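Local coordinates for protein 6-phosphogluconate dehydratase (Shewanella oneidensis, PDB 2GP4) that probably catalyses, with an iron-sulfur cluster, the dehydration of 6-phosphogluconate to 2-keto-3-deoxy-6-phosphogluconate, and is captured here in its cluster-free apo form, at residues A[140-151]-A[599-608]; A[447-457]-A[536-546]. One frame throughout, in Å; residues are numbered along the deposited sequence.

In the fold
From the N terminus the chain passes helix 23-51 and strand 120-124 before it reaches 140-151, a 3-10 turn running into helix 145-160 of the largely helical N-terminal part. Eleven further helices lead to the mainly beta C-terminal part, where contact 2 closes a short loop: strand 448-453 meets 541-546 after 78 intervening residues, which include strands 463-471, 490-494 and 524-528 of the same mixed sheet. Only after that sheet is complete does 599-608 return to 140-151, closing contact 1 over 447 residues. Contact 2 thus falls wholly within the larger loop and the two do not cross. Contact 1 joins the two sequence-family regions; contact 2 is internal to one. Their centres are 25 Å apart.

Contact 1 of 2, residues A[140-151]-A[599-608]; sequences PGMELSLLSREV and MGRELFGVLR
L144 and L147, at the start of helix 145-160, pack against the phenyl ring of F604, the N-cap residue of helix 605-609. CG of F604 lies anti to the carbonyl carbon (chi1 -64°), which turns the ring to the leucines. The L144 and F604 side chains cross at about a right angle, with L144 CD2 over one ring face, a CH-pi contact 3.8 Å from the F604 centroid and 20° off the normal. L147 slides past in the opposite direction, its CD1 3.7 Å from F604 CB, while its other branch, CD2, lies 3.7 Å from L607 CB. At the ring edge, V151 CG2 approaches F604 CE2 to 3.6 Å.

The polar end belongs to R601. Its NH1 gives E143 OE1 a salt-bridging hydrogen bond of 2.8 Å (154° at the hydrogen), in the guanidinium plane but from above the carboxylate plane. NE is held by the carbonyl of G598, and P140 CB lies over one guanidinium face, toward its rim. The methyl CE of selenomethionine M599 touches P140 CD and comes to 3.6 Å from G141 N. A water accepts from R608 NE and donates to E143 O, while R608 NH2 bonds R601 O, which also takes F604 N from its opposite face.

The chemistry is divided: apolar branches meet the ring over one face and at its edge, and a single N-H links carboxylate to guanidinium. Bonds from NE to G598 and from NH1 to E143 restrict the turning of the R601 guanidinium, whose positive charge would be expected to stabilise E143 as its anion.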
loop_
_atom_site.group_PDB
_atom_site.type_symbol
_atom_site.label_atom_id
_atom_site.label_comp_id
_atom_site.label_asym_id
_atom_site.label_seq_id
_atom_site.Cartn_x
_atom_site.Cartn_y
_atom_site.Cartn_z
ATOM N N PRO A 140 -3.907 -16.530 14.466
ATOM C CA PRO A 140 -4.969 -15.608 14.901
ATOM C C PRO A 140 -4.434 -14.201 15.210
ATOM O O PRO A 140 -5.206 -13.239 15.236
ATOM C CB PRO A 140 -5.517 -16.268 16.177
ATOM C CG PRO A 140 -4.890 -17.650 16.224
ATOM C CD PRO A 140 -3.578 -17.486 15.536
ATOM N N GLY A 141 -3.126 -14.091 15.439
ATOM C CA GLY A 141 -2.456 -12.796 15.568
ATOM C C GLY A 141 -2.539 -11.966 14.296
ATOM O O GLY A 141 -2.424 -10.739 14.333
HETATM N N MSE A 142 -2.757 -12.644 13.171
HETATM C CA MSE A 142 -2.931 -11.994 11.874
HETATM C C MSE A 142 -4.217 -11.144 11.849
HETATM O O MSE A 142 -4.333 -10.201 11.068
HETATM C CB MSE A 142 -2.887 -13.050 10.753
HETATM C CG MSE A 142 -3.095 -12.535 9.332
HETATM SE SE MSE A 142 -1.858 -11.113 8.792
HETATM C CE MSE A 142 -3.162 -9.885 8.025
ATOM N N GLU A 143 -5.157 -11.461 12.740
ATOM C CA GLU A 143 -6.404 -10.693 12.877
ATOM C C GLU A 143 -6.217 -9.340 13.590
ATOM O O GLU A 143 -7.168 -8.571 13.713
ATOM C CB GLU A 143 -7.494 -11.536 13.559
ATOM C CG GLU A 143 -8.068 -12.648 12.671
ATOM C CD GLU A 143 -8.991 -13.623 13.405
ATOM O OE1 GLU A 143 -9.538 -13.276 14.479
ATOM O OE2 GLU A 143 -9.183 -14.750 12.895
ATOM N N LEU A 144 -4.994 -9.056 14.040
ATOM C CA LEU A 144 -4.647 -7.770 14.662
ATOM C C LEU A 144 -3.765 -6.880 13.776
ATOM O O LEU A 144 -3.468 -5.734 14.134
ATOM C CB LEU A 144 -3.934 -7.990 16.004
ATOM C CG LEU A 144 -4.639 -8.695 17.165
ATOM C CD1 LEU A 144 -3.753 -8.656 18.406
ATOM C CD2 LEU A 144 -6.006 -8.079 17.454
ATOM N N SER A 145 -3.348 -7.416 12.632
ATOM C CA SER A 145 -2.404 -6.760 11.737
ATOM C C SER A 145 -2.878 -5.400 11.209
ATOM O O SER A 145 -2.134 -4.419 11.241
ATOM C CB SER A 145 -2.058 -7.694 10.580
ATOM O OG SER A 145 -1.434 -6.991 9.522
ATOM N N LEU A 146 -4.107 -5.349 10.717
ATOM C CA LEU A 146 -4.681 -4.098 10.256
ATOM C C LEU A 146 -4.898 -3.168 11.453
ATOM O O LEU A 146 -4.576 -1.977 11.394
ATOM C CB LEU A 146 -6.011 -4.356 9.550
ATOM C CG LEU A 146 -6.603 -3.336 8.568
ATOM C CD1 LEU A 146 -8.092 -3.218 8.845
ATOM C CD2 LEU A 146 -5.944 -1.952 8.597
ATOM N N LEU A 147 -5.435 -3.731 12.535
ATOM C CA LEU A 147 -5.716 -2.991 13.746
ATOM C C LEU A 147 -4.477 -2.366 14.380
ATOM O O LEU A 147 -4.583 -1.328 15.037
ATOM C CB LEU A 147 -6.422 -3.893 14.760
ATOM C CG LEU A 147 -7.929 -4.079 14.577
ATOM C CD1 LEU A 147 -8.397 -5.310 15.322
ATOM C CD2 LEU A 147 -8.688 -2.829 15.030
ATOM N N SER A 148 -3.314 -2.991 14.188
ATOM C CA SER A 148 -2.057 -2.462 14.727
ATOM C C SER A 148 -1.612 -1.150 14.072
ATOM O O SER A 148 -0.878 -0.374 14.681
ATOM C CB SER A 148 -0.934 -3.495 14.629
ATOM O OG SER A 148 -0.603 -3.757 13.278
ATOM N N ARG A 149 -2.046 -0.916 12.836
ATOM C CA ARG A 149 -1.820 0.373 12.181
ATOM C C ARG A 149 -2.479 1.493 12.981
ATOM O O ARG A 149 -1.867 2.533 13.213
ATOM C CB ARG A 149 -2.351 0.376 10.744
ATOM C CG ARG A 149 -2.198 1.720 10.041
ATOM C CD ARG A 149 -3.021 1.778 8.772
ATOM N NE ARG A 149 -4.441 2.002 9.043
ATOM C CZ ARG A 149 -5.401 1.986 8.120
ATOM N NH1 ARG A 149 -5.119 1.742 6.842
ATOM N NH2 ARG A 149 -6.658 2.207 8.485
ATOM N N GLU A 150 -3.720 1.264 13.406
ATOM C CA GLU A 150 -4.457 2.245 14.194
ATOM C C GLU A 150 -3.776 2.467 15.546
ATOM O O GLU A 150 -3.685 3.613 16.029
ATOM C CB GLU A 150 -5.920 1.822 14.372
ATOM C CG GLU A 150 -6.671 1.561 13.049
ATOM C CD GLU A 150 -6.827 2.822 12.217
ATOM O OE1 GLU A 150 -7.773 3.591 12.482
ATOM O OE2 GLU A 150 -5.997 3.053 11.310
ATOM N N VAL A 151 -3.275 1.377 16.132
ATOM C CA VAL A 151 -2.572 1.442 17.409
ATOM C C VAL A 151 -1.279 2.249 17.272
ATOM O O VAL A 151 -1.009 3.111 18.106
ATOM C CB VAL A 151 -2.310 0.035 18.004
ATOM C CG1 VAL A 151 -1.524 0.135 19.315
ATOM C CG2 VAL A 151 -3.621 -0.700 18.227
HETATM N N MSE A 599 -5.603 -14.193 22.098
HETATM C CA MSE A 599 -4.488 -13.460 21.484
HETATM C C MSE A 599 -4.655 -11.940 21.576
HETATM O O MSE A 599 -4.183 -11.194 20.713
HETATM C CB MSE A 599 -4.261 -13.911 20.035
HETATM C CG MSE A 599 -3.716 -15.323 19.929
HETATM SE SE MSE A 599 -1.774 -15.371 20.157
HETATM C CE MSE A 599 -1.308 -15.436 18.257
ATOM N N GLY A 600 -5.333 -11.493 22.632
ATOM C CA GLY A 600 -5.513 -10.071 22.896
ATOM C C GLY A 600 -6.634 -9.424 22.109
ATOM O O GLY A 600 -6.774 -8.206 22.127
ATOM N N ARG A 601 -7.440 -10.230 21.422
ATOM C CA ARG A 601 -8.513 -9.698 20.582
ATOM C C ARG A 601 -9.607 -8.993 21.392
ATOM O O ARG A 601 -10.274 -8.086 20.890
ATOM C CB ARG A 601 -9.087 -10.790 19.681
ATOM C CG ARG A 601 -8.175 -11.130 18.510
ATOM C CD ARG A 601 -8.673 -12.313 17.716
ATOM N NE ARG A 601 -8.654 -13.549 18.499
ATOM C CZ ARG A 601 -8.895 -14.763 18.007
ATOM N NH1 ARG A 601 -9.172 -14.931 16.717
ATOM N NH2 ARG A 601 -8.854 -15.812 18.808
ATOM N N GLU A 602 -9.758 -9.406 22.649
ATOM C CA GLU A 602 -10.668 -8.771 23.615
ATOM C C GLU A 602 -10.460 -7.261 23.691
ATOM O O GLU A 602 -11.383 -6.517 24.028
ATOM C CB GLU A 602 -10.437 -9.319 25.030
ATOM C CG GLU A 602 -10.174 -10.782 25.128
ATOM C CD GLU A 602 -8.748 -11.151 24.783
ATOM O OE1 GLU A 602 -7.823 -10.797 25.548
ATOM O OE2 GLU A 602 -8.563 -11.819 23.746
ATOM N N LEU A 603 -9.237 -6.827 23.403
ATOM C CA LEU A 603 -8.839 -5.444 23.615
ATOM C C LEU A 603 -9.260 -4.517 22.484
ATOM O O LEU A 603 -9.294 -3.307 22.672
ATOM C CB LEU A 603 -7.325 -5.353 23.850
ATOM C CG LEU A 603 -6.740 -6.217 24.981
ATOM C CD1 LEU A 603 -5.230 -6.073 25.041
ATOM C CD2 LEU A 603 -7.359 -5.894 26.338
ATOM N N PHE A 604 -9.608 -5.089 21.332
ATOM C CA PHE A 604 -9.764 -4.332 20.091
ATOM C C PHE A 604 -11.196 -4.281 19.575
ATOM O O PHE A 604 -11.433 -3.772 18.485
ATOM C CB PHE A 604 -8.893 -4.944 18.990
ATOM C CG PHE A 604 -7.420 -4.878 19.259
ATOM C CD1 PHE A 604 -6.812 -5.784 20.119
ATOM C CD2 PHE A 604 -6.637 -3.926 18.631
ATOM C CE1 PHE A 604 -5.450 -5.732 20.355
ATOM C CE2 PHE A 604 -5.278 -3.863 18.864
ATOM C CZ PHE A 604 -4.678 -4.768 19.726
ATOM N N GLY A 605 -12.138 -4.814 20.350
ATOM C CA GLY A 605 -13.542 -4.894 19.946
ATOM C C GLY A 605 -14.135 -3.569 19.512
ATOM O O GLY A 605 -14.889 -3.510 18.544
ATOM N N VAL A 606 -13.774 -2.511 20.234
ATOM C CA VAL A 606 -14.284 -1.166 20.002
ATOM C C VAL A 606 -13.683 -0.544 18.733
ATOM O O VAL A 606 -14.382 0.143 17.973
ATOM C CB VAL A 606 -14.045 -0.288 21.265
ATOM C CG1 VAL A 606 -13.685 1.161 20.925
ATOM C CG2 VAL A 606 -15.242 -0.373 22.206
ATOM N N LEU A 607 -12.396 -0.800 18.506
ATOM C CA LEU A 607 -11.723 -0.333 17.305
ATOM C C LEU A 607 -12.157 -1.121 16.080
ATOM O O LEU A 607 -12.496 -0.527 15.053
ATOM C CB LEU A 607 -10.200 -0.406 17.455
ATOM C CG LEU A 607 -9.471 0.614 18.324
ATOM C CD1 LEU A 607 -7.971 0.409 18.165
ATOM C CD2 LEU A 607 -9.865 2.061 17.979
ATOM N N ARG A 608 -12.133 -2.450 16.194
ATOM C CA ARG A 608 -12.535 -3.353 15.111
ATOM C C ARG A 608 -13.960 -3.053 14.643
ATOM O O ARG A 608 -14.250 -3.031 13.447
ATOM C CB ARG A 608 -12.442 -4.810 15.578
ATOM C CG ARG A 608 -12.679 -5.849 14.488
ATOM C CD ARG A 608 -12.908 -7.251 15.062
ATOM N NE ARG A 608 -11.758 -7.732 15.835
ATOM C CZ ARG A 608 -11.727 -7.845 17.164
ATOM N NH1 ARG A 608 -12.785 -7.522 17.904
ATOM N NH2 ARG A 608 -10.630 -8.295 17.753
HETATM O O HOH W 1 -9.333 -8.736 15.471
#

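Contact 2 of 2, residues A[447-457]-A[536-546]; sequences LGRAVIKVSAV and SGKVPAAIHLT
An antiparallel strand pair broken by a beta bulge joins 448-453 to 541-546 inside the mixed sheet of the C-terminal part; strand 440-445 flanks the first strand and strand 524-528 the second. Two hydrogen-bonded pairs set the register. V451 and I543 exchange both bonds, I543 N to V451 O being nearly linear (2.9 Å, 174°). In the other pair R449 N reaches T546 O at 3.0 Å, but the return bond from T546 N is weak. Between the pairs one residue, A450, stands against two, H544 and L545, which is the bulge, and the chain turns a corner at H544.

R449, V451, I543 and T546 share one face of the sheet. There V451 CG2 packs obliquely against I543 CG1 at 3.7 Å and also sits over one face of the H544 ring. V451 CG2 and I543 CG1 both stand between their own backbone N and carbonyl carbon, the crowded position, which brings the two carbons together. The R449 guanidinium leads away to salt bridges with E615 and D341. A450 CB instead meets A542 CB at 4.3 Å and L545 CD1; A542 and L545 also touch L573 of strand 572-575.

Toward 536 the strands part and water replaces direct bonds: one molecule links K453 N to A541 O, another K453 O to A541 N. K453, bent at chi2, chi3 and chi4, curls back to give S536 OG a 2.8 Å hydrogen bond from NZ. A third water donates to K453 O and G537 O and accepts from A456 N at 2.9 Å.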
loop_
_atom_site.group_PDB
_atom_site.type_symbol
_atom_site.label_atom_id
_atom_site.label_comp_id
_atom_site.label_asym_id
_atom_site.label_seq_id
_atom_site.Cartn_x
_atom_site.Cartn_y
_atom_site.Cartn_z
ATOM N N LEU A 447 -23.981 -6.543 -5.897
ATOM C CA LEU A 447 -23.202 -7.038 -4.754
ATOM C C LEU A 447 -22.421 -5.933 -4.033
ATOM O O LEU A 447 -22.050 -6.084 -2.860
ATOM C CB LEU A 447 -22.253 -8.159 -5.189
ATOM C CG LEU A 447 -22.874 -9.548 -5.409
ATOM C CD1 LEU A 447 -22.009 -10.408 -6.303
ATOM C CD2 LEU A 447 -23.118 -10.251 -4.084
ATOM N N GLY A 448 -22.166 -4.831 -4.738
ATOM C CA GLY A 448 -21.488 -3.676 -4.153
ATOM C C GLY A 448 -20.260 -3.234 -4.928
ATOM O O GLY A 448 -20.305 -3.074 -6.146
ATOM N N ARG A 449 -19.162 -3.025 -4.210
ATOM C CA ARG A 449 -17.917 -2.565 -4.813
ATOM C C ARG A 449 -16.756 -3.414 -4.308
ATOM O O ARG A 449 -16.658 -3.698 -3.112
ATOM C CB ARG A 449 -17.677 -1.084 -4.494
ATOM C CG ARG A 449 -18.745 -0.129 -5.054
ATOM C CD ARG A 449 -18.642 1.297 -4.466
ATOM N NE ARG A 449 -17.363 1.938 -4.785
ATOM C CZ ARG A 449 -17.098 2.579 -5.922
ATOM N NH1 ARG A 449 -18.021 2.675 -6.874
ATOM N NH2 ARG A 449 -15.903 3.121 -6.115
ATOM N N ALA A 450 -15.887 -3.827 -5.227
ATOM C CA ALA A 450 -14.670 -4.555 -4.875
ATOM C C ALA A 450 -13.526 -4.161 -5.809
ATOM O O ALA A 450 -13.710 -3.385 -6.739
ATOM C CB ALA A 450 -14.922 -6.059 -4.929
ATOM N N VAL A 451 -12.337 -4.689 -5.553
ATOM C CA VAL A 451 -11.221 -4.518 -6.478
ATOM C C VAL A 451 -10.701 -5.883 -6.931
ATOM O O VAL A 451 -10.938 -6.899 -6.274
ATOM C CB VAL A 451 -10.077 -3.635 -5.892
ATOM C CG1 VAL A 451 -10.564 -2.204 -5.648
ATOM C CG2 VAL A 451 -9.510 -4.231 -4.616
ATOM N N ILE A 452 -10.011 -5.891 -8.068
ATOM C CA ILE A 452 -9.419 -7.098 -8.630
ATOM C C ILE A 452 -8.073 -6.768 -9.277
ATOM O O ILE A 452 -7.943 -5.741 -9.955
ATOM C CB ILE A 452 -10.384 -7.804 -9.655
ATOM C CG1 ILE A 452 -9.798 -9.135 -10.149
ATOM C CG2 ILE A 452 -10.728 -6.879 -10.833
ATOM C CD1 ILE A 452 -10.822 -10.088 -10.760
ATOM N N LYS A 453 -7.080 -7.630 -9.037
ATOM C CA LYS A 453 -5.837 -7.610 -9.796
ATOM C C LYS A 453 -5.888 -8.612 -10.941
ATOM O O LYS A 453 -6.012 -9.825 -10.720
ATOM C CB LYS A 453 -4.619 -7.885 -8.912
ATOM C CG LYS A 453 -4.120 -6.669 -8.126
ATOM C CD LYS A 453 -3.775 -5.454 -8.998
ATOM C CE LYS A 453 -2.584 -5.709 -9.912
ATOM N NZ LYS A 453 -1.354 -6.113 -9.174
ATOM N N VAL A 454 -5.792 -8.095 -12.161
ATOM C CA VAL A 454 -5.884 -8.919 -13.362
ATOM C C VAL A 454 -4.525 -9.101 -14.039
ATOM O O VAL A 454 -4.430 -9.738 -15.087
ATOM C CB VAL A 454 -6.929 -8.362 -14.372
ATOM C CG1 VAL A 454 -8.328 -8.457 -13.790
ATOM C CG2 VAL A 454 -6.613 -6.918 -14.773
ATOM N N SER A 455 -3.486 -8.542 -13.421
ATOM C CA SER A 455 -2.123 -8.552 -13.951
ATOM C C SER A 455 -1.572 -9.932 -14.305
ATOM O O SER A 455 -0.859 -10.078 -15.303
ATOM C CB SER A 455 -1.182 -7.885 -12.957
ATOM O OG SER A 455 -1.368 -6.488 -12.974
ATOM N N ALA A 456 -1.880 -10.926 -13.476
ATOM C CA ALA A 456 -1.416 -12.297 -13.700
ATOM C C ALA A 456 -2.567 -13.209 -14.133
ATOM O O ALA A 456 -2.445 -14.438 -14.123
ATOM C CB ALA A 456 -0.724 -12.844 -12.445
ATOM N N VAL A 457 -3.686 -12.597 -14.512
ATOM C CA VAL A 457 -4.863 -13.340 -14.954
ATOM C C VAL A 457 -4.944 -13.297 -16.474
ATOM O O VAL A 457 -5.039 -12.223 -17.071
ATOM C CB VAL A 457 -6.171 -12.787 -14.332
ATOM C CG1 VAL A 457 -7.378 -13.598 -14.793
ATOM C CG2 VAL A 457 -6.085 -12.790 -12.811
ATOM N N SER A 536 -0.610 -10.825 -6.553
ATOM C CA SER A 536 -1.437 -11.053 -7.739
ATOM C C SER A 536 -1.449 -12.533 -8.148
ATOM O O SER A 536 -0.404 -13.112 -8.466
ATOM C CB SER A 536 -0.921 -10.208 -8.912
ATOM O OG SER A 536 -0.800 -8.836 -8.568
ATOM N N GLY A 537 -2.631 -13.137 -8.152
ATOM C CA GLY A 537 -2.775 -14.516 -8.586
ATOM C C GLY A 537 -3.270 -14.646 -10.019
ATOM O O GLY A 537 -3.569 -13.646 -10.683
ATOM N N LYS A 538 -3.349 -15.891 -10.487
ATOM C CA LYS A 538 -3.823 -16.204 -11.834
ATOM C C LYS A 538 -5.336 -16.450 -11.856
ATOM O O LYS A 538 -5.959 -16.497 -12.919
ATOM C CB LYS A 538 -3.069 -17.414 -12.398
ATOM C CG LYS A 538 -3.319 -18.730 -11.649
ATOM C CD LYS A 538 -2.374 -19.822 -12.129
ATOM C CE LYS A 538 -2.332 -20.985 -11.159
ATOM N NZ LYS A 538 -1.569 -22.137 -11.722
ATOM N N VAL A 539 -5.919 -16.608 -10.675
ATOM C CA VAL A 539 -7.354 -16.814 -10.553
ATOM C C VAL A 539 -8.021 -15.467 -10.297
ATOM O O VAL A 539 -7.567 -14.710 -9.435
ATOM C CB VAL A 539 -7.673 -17.825 -9.431
ATOM C CG1 VAL A 539 -9.162 -17.827 -9.087
ATOM C CG2 VAL A 539 -7.210 -19.220 -9.838
ATOM N N PRO A 540 -9.090 -15.150 -11.056
ATOM C CA PRO A 540 -9.781 -13.882 -10.825
ATOM C C PRO A 540 -10.320 -13.834 -9.401
ATOM O O PRO A 540 -11.029 -14.753 -8.972
ATOM C CB PRO A 540 -10.940 -13.918 -11.834
ATOM C CG PRO A 540 -11.111 -15.370 -12.171
ATOM C CD PRO A 540 -9.728 -15.927 -12.138
ATOM N N ALA A 541 -9.963 -12.782 -8.673
ATOM C CA ALA A 541 -10.405 -12.638 -7.288
ATOM C C ALA A 541 -10.994 -11.252 -7.022
ATOM O O ALA A 541 -10.293 -10.246 -7.111
ATOM C CB ALA A 541 -9.253 -12.927 -6.339
ATOM N N ALA A 542 -12.288 -11.206 -6.720
ATOM C CA ALA A 542 -12.924 -9.974 -6.272
ATOM C C ALA A 542 -12.730 -9.861 -4.766
ATOM O O ALA A 542 -13.238 -10.686 -4.013
ATOM C CB ALA A 542 -14.387 -9.966 -6.634
ATOM N N ILE A 543 -11.972 -8.851 -4.342
ATOM C CA ILE A 543 -11.546 -8.710 -2.941
ATOM C C ILE A 543 -11.981 -7.369 -2.341
ATOM O O ILE A 543 -12.314 -6.435 -3.076
ATOM C CB ILE A 543 -9.999 -8.883 -2.779
ATOM C CG1 ILE A 543 -9.231 -7.810 -3.565
ATOM C CG2 ILE A 543 -9.556 -10.283 -3.197
ATOM C CD1 ILE A 543 -7.750 -7.717 -3.223
ATOM N N HIS A 544 -11.964 -7.274 -1.007
ATOM C CA HIS A 544 -12.383 -6.051 -0.298
ATOM C C HIS A 544 -13.863 -5.711 -0.547
ATOM O O HIS A 544 -14.277 -4.562 -0.365
ATOM C CB HIS A 544 -11.489 -4.846 -0.677
ATOM C CG HIS A 544 -10.024 -5.084 -0.474
ATOM N ND1 HIS A 544 -9.095 -4.070 -0.522
ATOM C CD2 HIS A 544 -9.327 -6.219 -0.223
ATOM C CE1 HIS A 544 -7.889 -4.568 -0.312
ATOM N NE2 HIS A 544 -8.002 -5.870 -0.127
ATOM N N LEU A 545 -14.649 -6.713 -0.951
ATOM C CA LEU A 545 -16.084 -6.530 -1.190
ATOM C C LEU A 545 -16.762 -5.771 -0.051
ATOM O O LEU A 545 -16.566 -6.070 1.133
ATOM C CB LEU A 545 -16.802 -7.865 -1.446
ATOM C CG LEU A 545 -18.281 -7.753 -1.847
ATOM C CD1 LEU A 545 -18.481 -6.863 -3.079
ATOM C CD2 LEU A 545 -18.907 -9.122 -2.076
ATOM N N THR A 546 -17.560 -4.787 -0.444
ATOM C CA THR A 546 -18.152 -3.832 0.465
ATOM C C THR A 546 -19.547 -3.478 -0.054
ATOM O O THR A 546 -19.722 -3.267 -1.266
ATOM C CB THR A 546 -17.254 -2.577 0.585
ATOM O OG1 THR A 546 -15.941 -2.976 1.007
ATOM C CG2 THR A 546 -17.817 -1.573 1.596
HETATM O O HOH W 2 -7.705 -9.948 -7.087
HETATM O O HOH W 3 -3.376 -10.984 -10.993
HETATM O O HOH W 4 -7.300 -11.567 -9.217
#